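Long-range contact in vesicular integral-membrane protein VIP36 (Canis lupus familiaris, PDB 2DUQ), which acts as a calcium-dependent intracellular lectin that binds high-mannose glycans and takes part in transporting and sorting glycoproteins in the early secretory pathway: residues L12-Q17 / D219-K224. Residues are numbered along the deposited sequence; the frame is centred on the assembly and turned at random.
Sequences LIKPYQ and DIISMK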
# COMPACT_ATOMS: atom_id res chain seq x y z
N LEU A 12 -2.71 -1.74 -12.81
CA LEU A 12 -2.56 -0.40 -13.40
C LEU A 12 -1.28 -0.39 -14.23
O LEU A 12 -0.16 -0.44 -13.69
CB LEU A 12 -2.53 0.68 -12.31
CG LEU A 12 -2.26 2.14 -12.74
CD1 LEU A 12 -3.55 2.86 -13.09
CD2 LEU A 12 -1.54 2.87 -11.60
N ILE A 13 -1.42 -0.34 -15.55
CA ILE A 13 -0.27 -0.49 -16.44
C ILE A 13 -0.33 0.53 -17.58
O ILE A 13 -1.39 0.69 -18.18
CB ILE A 13 -0.24 -1.91 -17.06
CG1 ILE A 13 -0.44 -2.99 -15.98
CG2 ILE A 13 1.06 -2.13 -17.85
CD1 ILE A 13 -0.59 -4.42 -16.50
N LYS A 14 0.80 1.15 -17.90
CA LYS A 14 0.88 2.12 -19.01
C LYS A 14 0.76 1.40 -20.35
O LYS A 14 1.41 0.37 -20.55
CB LYS A 14 2.19 2.89 -18.99
CG LYS A 14 2.38 3.82 -17.83
CD LYS A 14 3.78 4.37 -17.90
CE LYS A 14 4.13 5.10 -16.65
NZ LYS A 14 5.31 5.97 -16.81
N PRO A 15 -0.03 1.96 -21.29
CA PRO A 15 -0.83 3.18 -21.14
C PRO A 15 -2.12 2.92 -20.36
O PRO A 15 -2.85 1.98 -20.66
CB PRO A 15 -1.10 3.61 -22.59
CG PRO A 15 -1.04 2.34 -23.37
CD PRO A 15 -0.13 1.39 -22.65
N TYR A 16 -2.38 3.75 -19.35
CA TYR A 16 -3.47 3.48 -18.40
C TYR A 16 -4.79 3.32 -19.13
O TYR A 16 -5.17 4.15 -19.97
CB TYR A 16 -3.56 4.60 -17.37
CG TYR A 16 -2.30 4.80 -16.56
CD1 TYR A 16 -1.82 6.08 -16.29
CD2 TYR A 16 -1.58 3.70 -16.07
CE1 TYR A 16 -0.66 6.27 -15.56
CE2 TYR A 16 -0.42 3.88 -15.34
CZ TYR A 16 0.03 5.16 -15.07
OH TYR A 16 1.16 5.36 -14.34
N GLN A 17 -5.51 2.24 -18.81
CA GLN A 17 -6.73 1.89 -19.52
C GLN A 17 -7.84 2.93 -19.31
O GLN A 17 -8.21 3.26 -18.18
CB GLN A 17 -7.20 0.47 -19.17
CG GLN A 17 -8.37 0.00 -20.04
CD GLN A 17 -8.62 -1.49 -19.94
OE1 GLN A 17 -7.74 -2.30 -20.23
NE2 GLN A 17 -9.83 -1.87 -19.54
N ASP A 219 3.76 9.11 -5.96
CA ASP A 219 3.32 8.58 -7.27
C ASP A 219 3.21 7.06 -7.31
O ASP A 219 4.07 6.35 -6.82
CB ASP A 219 4.32 8.97 -8.38
CG ASP A 219 4.47 10.48 -8.57
OD1 ASP A 219 3.60 11.27 -8.14
OD2 ASP A 219 5.48 10.87 -9.19
N ILE A 220 2.15 6.58 -7.94
CA ILE A 220 2.07 5.20 -8.35
C ILE A 220 2.25 5.18 -9.86
O ILE A 220 1.56 5.90 -10.58
CB ILE A 220 0.70 4.61 -7.96
CG1 ILE A 220 0.46 4.80 -6.45
CG2 ILE A 220 0.58 3.13 -8.39
CD1 ILE A 220 1.53 4.15 -5.52
N ILE A 221 3.22 4.39 -10.33
CA ILE A 221 3.53 4.33 -11.77
C ILE A 221 2.82 3.12 -12.35
O ILE A 221 2.12 3.23 -13.37
CB ILE A 221 5.06 4.35 -12.00
CG1 ILE A 221 5.64 5.65 -11.44
CG2 ILE A 221 5.39 4.23 -13.48
CD1 ILE A 221 6.91 5.48 -10.74
N SER A 222 2.93 1.97 -11.67
CA SER A 222 2.21 0.78 -12.08
C SER A 222 1.92 -0.12 -10.90
O SER A 222 2.64 -0.10 -9.90
CB SER A 222 3.01 -0.01 -13.13
OG SER A 222 4.20 -0.54 -12.58
N MET A 223 0.85 -0.90 -11.01
CA MET A 223 0.55 -1.94 -10.02
C MET A 223 0.18 -3.18 -10.82
O MET A 223 -0.73 -3.14 -11.65
CB MET A 223 -0.60 -1.53 -9.11
CG MET A 223 -0.30 -0.33 -8.18
SD MET A 223 -1.71 0.08 -7.15
CE MET A 223 -2.69 1.10 -8.22
N LYS A 224 0.90 -4.27 -10.58
CA LYS A 224 0.73 -5.49 -11.36
C LYS A 224 0.41 -6.61 -10.41
O LYS A 224 1.23 -6.94 -9.55
CB LYS A 224 2.00 -5.79 -12.17
CG LYS A 224 2.21 -4.81 -13.33
CD LYS A 224 3.54 -5.08 -14.04
CE LYS A 224 3.85 -4.00 -15.05
NZ LYS A 224 4.50 -4.56 -16.28
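Leu12 and Met223 illustrate how a segment without regular structure can attach itself to a β-strand through one antiparallel, hydrogen-bonded bridge. Leu12 N donates to Met223 O at 2.7 Å, and Met223 N returns a bond of 2.9 Å, approaching a lone pair of Leu12 O in the carbonyl plane. The same Leu12 O also receives a CA-H...O contact from Ser222.

Outward from this bridge, the leucine CB faces Met223 N (4.0 Å) and, farther off, the Met223 CE methyl, brought round by the bend of the methionine chain (chi3 -83°). With CG anti to the backbone N (chi1 175°), CD2 reaches along the strand to rest against two neighbouring methyls, Ile220 CG2 at 3.9 Å and Met223 CE at 4.0 Å, in a triangle.

Further along, the Tyr16 hydroxyl donates to Ile221 O over a short 2.5 Å; the acceptor lies at the ring edge, in its plane. Ile221 and Ser222 form a classic β-bulge opposite His69, and the tyrosine binds a carbonyl within it. The extended Lys14 chain lays CE 3.5 Å from Ile221 CG2, while NZ is hydrogen-bonded to Gln38 OE1.

In this lumenal L-type lectin domain, strand 217-227 pairs with 64-73 on one flank and with 40-43 on the other; Leu12 and Tyr16 both reach Val40 of the latter, and Trp27 of strand 27-31, from the second sheet, touches Leu12 and Met223.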